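Local coordinates for protein tRNA (guanine(9)-N1)-methyltransferase (Schizosaccharomyces pombe, PDB 4JWH) that transfers a methyl group from S-adenosyl-L-methionine to N1 of guanine 9 in cytoplasmic tRNA, releasing S-adenosyl-L-homocysteine, at residues D216-R219 / Y220-L223; K250-T253 / V254-F258; L261-W264 / L265-R268. All coordinates share one frame; numbering follows the deposited sequence.

Interaction 1 of 3, residues D216-R219 / Y220-L223; sequences DKNR and YKNL. With SAH (S-adenosyl-L-homocysteine), chain C.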
# COMPACT_ATOMS: atom_id res chain seq x y z
N ASP A 216 12.38 5.78 0.22
CA ASP A 216 13.37 6.58 -0.50
C ASP A 216 13.44 8.03 -0.02
O ASP A 216 14.33 8.75 -0.44
CB ASP A 216 13.11 6.43 -2.02
CG ASP A 216 11.91 7.23 -2.51
OD1 ASP A 216 10.94 7.35 -1.75
OD2 ASP A 216 11.93 7.73 -3.66
N LYS A 217 12.50 8.43 0.83
CA LYS A 217 12.39 9.83 1.28
C LYS A 217 11.99 10.68 0.08
O LYS A 217 12.31 11.88 0.01
CB LYS A 217 13.71 10.38 1.82
CG LYS A 217 14.15 9.93 3.19
CD LYS A 217 15.24 10.92 3.68
CE LYS A 217 15.47 10.84 5.19
NZ LYS A 217 16.03 12.13 5.71
N ASN A 218 11.31 10.05 -0.89
CA ASN A 218 11.00 10.65 -2.17
C ASN A 218 12.18 11.20 -3.01
O ASN A 218 11.98 12.07 -3.85
CB ASN A 218 9.89 11.69 -2.03
CG ASN A 218 9.13 11.90 -3.33
OD1 ASN A 218 8.83 10.94 -4.04
ND2 ASN A 218 8.83 13.16 -3.64
N ARG A 219 13.40 10.69 -2.83
CA ARG A 219 14.47 11.12 -3.73
C ARG A 219 14.21 10.62 -5.15
O ARG A 219 14.70 11.20 -6.12
CB ARG A 219 15.85 10.70 -3.23
CG ARG A 219 16.20 9.26 -3.43
CD ARG A 219 17.69 9.05 -3.17
NE ARG A 219 17.99 7.62 -3.20
CZ ARG A 219 17.89 6.81 -2.15
NH1 ARG A 219 17.52 7.31 -0.97
NH2 ARG A 219 18.17 5.52 -2.28
N TYR A 220 13.43 9.54 -5.30
CA TYR A 220 13.03 9.10 -6.62
C TYR A 220 11.71 9.70 -7.09
O TYR A 220 10.72 9.00 -7.20
CB TYR A 220 13.01 7.57 -6.72
CG TYR A 220 14.30 6.95 -6.31
CD1 TYR A 220 15.47 7.14 -7.06
CD2 TYR A 220 14.36 6.16 -5.17
CE1 TYR A 220 16.69 6.54 -6.66
CE2 TYR A 220 15.56 5.58 -4.76
CZ TYR A 220 16.72 5.77 -5.51
OH TYR A 220 17.88 5.17 -5.08
N LYS A 221 11.72 11.00 -7.39
CA LYS A 221 10.51 11.72 -7.81
C LYS A 221 10.00 11.08 -9.07
O LYS A 221 10.78 10.71 -9.92
CB LYS A 221 10.81 13.20 -8.09
CG LYS A 221 11.54 13.94 -6.98
CD LYS A 221 11.74 15.44 -7.37
CE LYS A 221 12.02 16.33 -6.15
NZ LYS A 221 12.02 17.82 -6.51
N ASN A 222 8.69 10.96 -9.19
CA ASN A 222 8.06 10.41 -10.39
C ASN A 222 8.30 8.95 -10.65
O ASN A 222 7.84 8.44 -11.66
CB ASN A 222 8.46 11.20 -11.63
CG ASN A 222 7.58 12.38 -11.83
OD1 ASN A 222 6.46 12.24 -12.35
ND2 ASN A 222 8.04 13.55 -11.38
N LEU A 223 8.99 8.28 -9.74
CA LEU A 223 9.32 6.87 -9.99
C LEU A 223 8.05 6.06 -10.28
O LEU A 223 7.90 5.43 -11.36
CB LEU A 223 10.09 6.30 -8.79
CG LEU A 223 10.43 4.80 -8.77
CD1 LEU A 223 11.67 4.49 -9.59
CD2 LEU A 223 10.62 4.35 -7.33
N SAH C . 9.41 8.49 -4.88
CA SAH C . 8.61 7.33 -4.53
CB SAH C . 8.41 7.38 -2.99
CG SAH C . 7.04 6.98 -2.61
SD SAH C . 6.46 6.76 -0.98
C SAH C . 7.45 7.26 -5.51
O SAH C . 6.35 6.85 -5.29
OXT SAH C . 7.63 7.59 -6.65
C5' SAH C . 5.84 5.13 -1.05
C4' SAH C . 4.47 4.91 -1.68
O4' SAH C . 3.43 5.46 -0.93
C3' SAH C . 4.25 5.44 -3.10
O3' SAH C . 4.78 4.58 -4.08
C2' SAH C . 2.78 5.60 -3.20
O2' SAH C . 2.23 4.38 -3.59
C1' SAH C . 2.43 5.95 -1.78
N9 SAH C . 2.17 7.38 -1.57
C8 SAH C . 2.84 8.18 -0.80
N7 SAH C . 2.34 9.39 -0.76
C5 SAH C . 1.28 9.36 -1.51
C6 SAH C . 0.24 10.30 -1.93
N6 SAH C . 0.27 11.54 -1.51
N1 SAH C . -0.70 9.87 -2.73
C2 SAH C . -0.73 8.62 -3.16
N3 SAH C . 0.16 7.72 -2.84
C4 SAH C . 1.17 8.02 -2.03

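Interaction 2 of 3, residues K250-T253 / V254-F258; sequences KILT and VNQVF. With SAH (S-adenosyl-L-homocysteine), chain C.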
# COMPACT_ATOMS: atom_id res chain seq x y z
N LYS A 250 3.47 15.53 2.44
CA LYS A 250 2.88 15.25 1.13
C LYS A 250 3.10 13.77 0.71
O LYS A 250 2.18 13.08 0.24
CB LYS A 250 3.46 16.21 0.08
N ILE A 251 4.33 13.29 0.87
CA ILE A 251 4.63 11.91 0.51
C ILE A 251 4.69 11.05 1.78
O ILE A 251 5.55 11.22 2.66
CB ILE A 251 5.87 11.79 -0.42
CG1 ILE A 251 5.60 12.49 -1.76
CG2 ILE A 251 6.16 10.33 -0.77
CD1 ILE A 251 5.63 14.03 -1.74
N LEU A 252 3.73 10.14 1.89
CA LEU A 252 3.59 9.36 3.11
C LEU A 252 4.33 8.03 2.97
O LEU A 252 4.75 7.67 1.87
CB LEU A 252 2.11 9.15 3.41
CG LEU A 252 1.22 10.40 3.50
CD1 LEU A 252 -0.22 10.00 3.66
CD2 LEU A 252 1.65 11.30 4.65
N THR A 253 4.49 7.31 4.07
CA THR A 253 5.18 6.03 4.05
C THR A 253 4.21 4.96 3.51
O THR A 253 2.98 5.18 3.47
CB THR A 253 5.68 5.60 5.44
OG1 THR A 253 4.55 5.30 6.28
CG2 THR A 253 6.56 6.70 6.11
N VAL A 254 4.76 3.81 3.12
CA VAL A 254 3.95 2.68 2.66
C VAL A 254 2.82 2.38 3.67
O VAL A 254 1.65 2.32 3.30
CB VAL A 254 4.81 1.42 2.43
CG1 VAL A 254 3.92 0.20 2.12
CG2 VAL A 254 5.86 1.67 1.32
N ASN A 255 3.17 2.23 4.94
CA ASN A 255 2.16 1.86 5.94
C ASN A 255 1.19 3.00 6.22
O ASN A 255 0.04 2.74 6.53
CB ASN A 255 2.76 1.35 7.27
CG ASN A 255 3.50 2.45 8.01
OD1 ASN A 255 4.58 2.82 7.61
ND2 ASN A 255 2.86 3.03 9.04
N GLN A 256 1.64 4.24 6.15
CA GLN A 256 0.70 5.36 6.36
C GLN A 256 -0.39 5.37 5.28
O GLN A 256 -1.57 5.58 5.56
CB GLN A 256 1.43 6.71 6.40
CG GLN A 256 2.14 6.97 7.74
CD GLN A 256 2.97 8.24 7.72
OE1 GLN A 256 3.56 8.58 6.69
NE2 GLN A 256 3.03 8.94 8.86
N VAL A 257 0.02 5.12 4.05
CA VAL A 257 -0.92 5.14 2.93
C VAL A 257 -1.87 3.96 3.10
O VAL A 257 -3.08 4.11 3.02
CB VAL A 257 -0.15 5.01 1.59
CG1 VAL A 257 -1.12 4.71 0.44
CG2 VAL A 257 0.61 6.31 1.33
N PHE A 258 -1.33 2.79 3.39
CA PHE A 258 -2.19 1.61 3.63
C PHE A 258 -3.22 1.88 4.72
O PHE A 258 -4.42 1.61 4.55
CB PHE A 258 -1.40 0.35 3.99
CG PHE A 258 -2.29 -0.84 4.19
CD1 PHE A 258 -2.65 -1.63 3.11
CD2 PHE A 258 -2.85 -1.10 5.44
CE1 PHE A 258 -3.54 -2.72 3.28
CE2 PHE A 258 -3.75 -2.16 5.61
CZ PHE A 258 -4.09 -2.96 4.51
N SAH C . 9.41 8.49 -4.88
CA SAH C . 8.61 7.33 -4.53
CB SAH C . 8.41 7.38 -2.99
CG SAH C . 7.04 6.98 -2.61
SD SAH C . 6.46 6.76 -0.98
C SAH C . 7.45 7.26 -5.51
O SAH C . 6.35 6.85 -5.29
OXT SAH C . 7.63 7.59 -6.65
C5' SAH C . 5.84 5.13 -1.05
C4' SAH C . 4.47 4.91 -1.68
O4' SAH C . 3.43 5.46 -0.93
C3' SAH C . 4.25 5.44 -3.10
O3' SAH C . 4.78 4.58 -4.08
C2' SAH C . 2.78 5.60 -3.20
O2' SAH C . 2.23 4.38 -3.59
C1' SAH C . 2.43 5.95 -1.78
N9 SAH C . 2.17 7.38 -1.57
C8 SAH C . 2.84 8.18 -0.80
N7 SAH C . 2.34 9.39 -0.76
C5 SAH C . 1.28 9.36 -1.51
C6 SAH C . 0.24 10.30 -1.93
N6 SAH C . 0.27 11.54 -1.51
N1 SAH C . -0.70 9.87 -2.73
C2 SAH C . -0.73 8.62 -3.16
N3 SAH C . 0.16 7.72 -2.84
C4 SAH C . 1.17 8.02 -2.03

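Interaction 3 of 3, residues L261-W264 / L265-R268; sequences LSLW and LEYR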
# COMPACT_ATOMS: atom_id res chain seq x y z
N LEU A 261 -6.00 4.21 3.58
CA LEU A 261 -6.96 3.51 2.71
C LEU A 261 -7.91 2.67 3.55
O LEU A 261 -9.12 2.73 3.35
CB LEU A 261 -6.25 2.62 1.70
CG LEU A 261 -5.25 3.34 0.78
CD1 LEU A 261 -4.56 2.28 -0.11
CD2 LEU A 261 -6.01 4.36 -0.09
N SER A 262 -7.36 1.91 4.48
CA SER A 262 -8.12 1.00 5.30
C SER A 262 -9.12 1.75 6.17
O SER A 262 -10.29 1.34 6.32
CB SER A 262 -7.13 0.17 6.14
OG SER A 262 -7.79 -0.80 6.94
N LEU A 263 -8.69 2.89 6.70
CA LEU A 263 -9.58 3.72 7.51
C LEU A 263 -10.68 4.39 6.68
O LEU A 263 -11.80 4.62 7.16
CB LEU A 263 -8.80 4.72 8.35
CG LEU A 263 -8.08 4.05 9.54
CD1 LEU A 263 -7.18 5.05 10.31
CD2 LEU A 263 -9.03 3.39 10.48
N TRP A 264 -10.38 4.68 5.42
CA TRP A 264 -11.40 5.21 4.56
C TRP A 264 -12.51 4.16 4.37
O TRP A 264 -13.69 4.51 4.39
CB TRP A 264 -10.87 5.67 3.20
CG TRP A 264 -11.96 6.41 2.45
CD1 TRP A 264 -12.27 7.73 2.54
CD2 TRP A 264 -12.92 5.84 1.53
NE1 TRP A 264 -13.36 8.03 1.74
CE2 TRP A 264 -13.77 6.89 1.10
CE3 TRP A 264 -13.14 4.54 1.03
CZ2 TRP A 264 -14.83 6.69 0.19
CZ3 TRP A 264 -14.18 4.33 0.14
CH2 TRP A 264 -15.02 5.40 -0.28
N LEU A 265 -12.14 2.90 4.17
CA LEU A 265 -13.16 1.84 4.10
C LEU A 265 -14.11 1.90 5.30
O LEU A 265 -15.33 1.84 5.14
CB LEU A 265 -12.51 0.47 3.96
CG LEU A 265 -11.71 0.32 2.67
CD1 LEU A 265 -10.98 -1.00 2.64
CD2 LEU A 265 -12.60 0.52 1.42
N GLU A 266 -13.54 2.04 6.49
CA GLU A 266 -14.33 2.14 7.71
C GLU A 266 -15.18 3.41 7.78
O GLU A 266 -16.40 3.35 7.99
CB GLU A 266 -13.42 2.07 8.93
CG GLU A 266 -14.20 2.31 10.22
CD GLU A 266 -13.50 1.82 11.48
OE1 GLU A 266 -12.52 1.05 11.40
OE2 GLU A 266 -13.99 2.19 12.56
N TYR A 267 -14.55 4.57 7.63
CA TYR A 267 -15.24 5.83 7.91
C TYR A 267 -15.91 6.41 6.67
O TYR A 267 -16.91 7.13 6.79
CB TYR A 267 -14.26 6.88 8.49
CG TYR A 267 -13.53 6.48 9.76
CD1 TYR A 267 -14.20 5.84 10.81
CD2 TYR A 267 -12.17 6.75 9.92
CE1 TYR A 267 -13.52 5.48 12.02
CE2 TYR A 267 -11.48 6.39 11.10
CZ TYR A 267 -12.16 5.75 12.13
OH TYR A 267 -11.48 5.42 13.30
N ARG A 268 -15.35 6.11 5.50
CA ARG A 268 -15.74 6.77 4.22
C ARG A 268 -15.64 8.31 4.23
O ARG A 268 -16.42 9.02 3.57
CB ARG A 268 -17.07 6.23 3.70
CG ARG A 268 -16.98 4.75 3.30
CD ARG A 268 -18.31 4.21 2.83
NE ARG A 268 -18.61 4.65 1.47
CZ ARG A 268 -18.28 3.97 0.36
NH1 ARG A 268 -17.62 2.81 0.46
NH2 ARG A 268 -18.59 4.46 -0.84
O HOH W 1 -14.55 10.50 1.61

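Interaction 1 of 3, residues D216-R219 / Y220-L223
One carboxylate oxygen, OD2 of Asp216, holds both the protein backbone and the bound S-adenosyl-L-homocysteine: it accepts from Tyr220 N at 2.9 Å, and the amino nitrogen of the ligand, SAH N, lies 2.9 Å from the same Asp216 OD2. The amide of Tyr220 comes in on the anti side of the carboxylate, 32° out of its plane. Two more oxygens complete the grip on the amino group, each through a 2.7 Å hydrogen bond to SAH N: Asn218 OD1 and the backbone Tyr220 O. Asparagine suits its place, since its short amide carries an acceptor that reaches the ligand and its phi is positive, a conformation this residue type tolerates well. That backbone shape belongs to a type I' beta turn from Asp216 to Arg219, followed by a type II turn from Tyr220 to Leu223; together they make up most of the loop that leads from strand 208-212 into helix 223-231 in this SPOUT-clan methyltransferase, and Asp216 is its proton acceptor. Next in the chain, the side chains of Arg219 and Tyr220 run side by side. With CG lodged between its backbone N and carbonyl carbon (chi1 77°), Arg219 lays that methylene over the tyrosine face, 3.9 Å from Arg219 CG to the centroid of the Tyr220 ring, a CH-pi contact. The extended chain then carries Arg219 NH2 to 2.8 Å from Tyr220 OH, the hydroxyl oxygen lying 20° out of the guanidinium plane. Glu120 forms a salt bridge with Arg219 NH1, while Tyr220 OH also bonds to Leu115 O.

Interaction 2 of 3, residues K250-T253 / V254-F258
A capping box opens helix 254-267, with Thr253 as N-cap and Gln256 as its partner. Each side chain serves the other's backbone: Gln256 N donates to Thr253 OG1 at 3.1 Å, and Thr253 N returns a nearly straight bond (172°) to Gln256 OE1, meeting a lone pair in the carbonyl plane. Threonine fits here because OG1, set between its own backbone N and carbonyl carbon (chi1 68°), faces the first turn, whose amides have no preceding helical carbonyls. The hydroxyl also gives its proton to Asn255 OD1 at 2.8 Å, approaching from above the amide plane, while Asn255 ND2 turns to Glu259. A valine in place of Thr253 would probably leave the amide of Gln256 without its cap and Asn255 OD1 without its donor. The residues just before the cap line the cofactor site and bond to the adenine through backbone atoms: SAH N6 donates to Lys250 O at 3.0 Å, and Leu252 N donates to SAH N7 at 3.1 Å. Alongside these bonds, Leu252 CB packs on Val257 CG2 at 3.8 Å, and this same valine methyl reaches the base, with Val257 CG2 3.5 Å from SAH N9.

Interaction 3 of 3, residues L261-W264 / L265-R268
Trp264 and Arg268 make the close-packed part of this last turn of helix 254-267. Arg268 CA sits over one face of the indole, 3.7 Å from the centroid of the five-membered ring of Trp264 and 14° off its normal, a CH-pi contact. A bend at chi3 (77°) folds the arginine chain back, bringing Trp264 CH2 over the centre of one guanidinium face, 3.6 Å from Arg268 CZ; the ring and guanidinium planes are 49° apart, so this is no flat stack. A broad, apolar indole suits the place, covering both the backbone and the long side chain of the first residue beyond the helix. Arg268 N still bonds to Trp264 O, but its phi has already turned positive. One step round the helix, Leu263 CD2 lies alongside Tyr267 CE2 at 3.9 Å.

The other side is polar and holds a bridging water. Lying in the plane of the indole, it accepts from Trp264 NE1 at 2.7 Å and donates to Arg268 O at 3.1 Å, linking side chain and backbone. Arg268 is an exposed residue, and its NH2 forms a salt bridge with Glu202, while Glu266 OE1 and Tyr267 OH both reach Arg93 NH1.

Leu263 also packs on Ala273, Glu276 and Val277 of helix 270-277, and Trp264 stacks on Trp270, at the start of that helix; at the other end, Leu261 meets Leu192 at the end of strand 189-192.

Overall arrangement
The three contacts follow one another along the chain within a single methyltransferase domain built on a six-stranded parallel sheet. Interactions 1 and 2 have centres 13 Å apart and meet where Asn218 packs on Ile251; both touch S-adenosyl-L-homocysteine, residues 216-223 at its amino acid end and the loop before helix 254-267 at its adenine. Interactions 2 and 3 share that helix, one at its start and the other at its finish, with centres 14 Å apart. Interaction 3 lies about 26 Å from interaction 1, centre to centre, on the opposite side of the chain's centre. One helix thus runs from the cofactor pocket to the C-terminal helix 270-277.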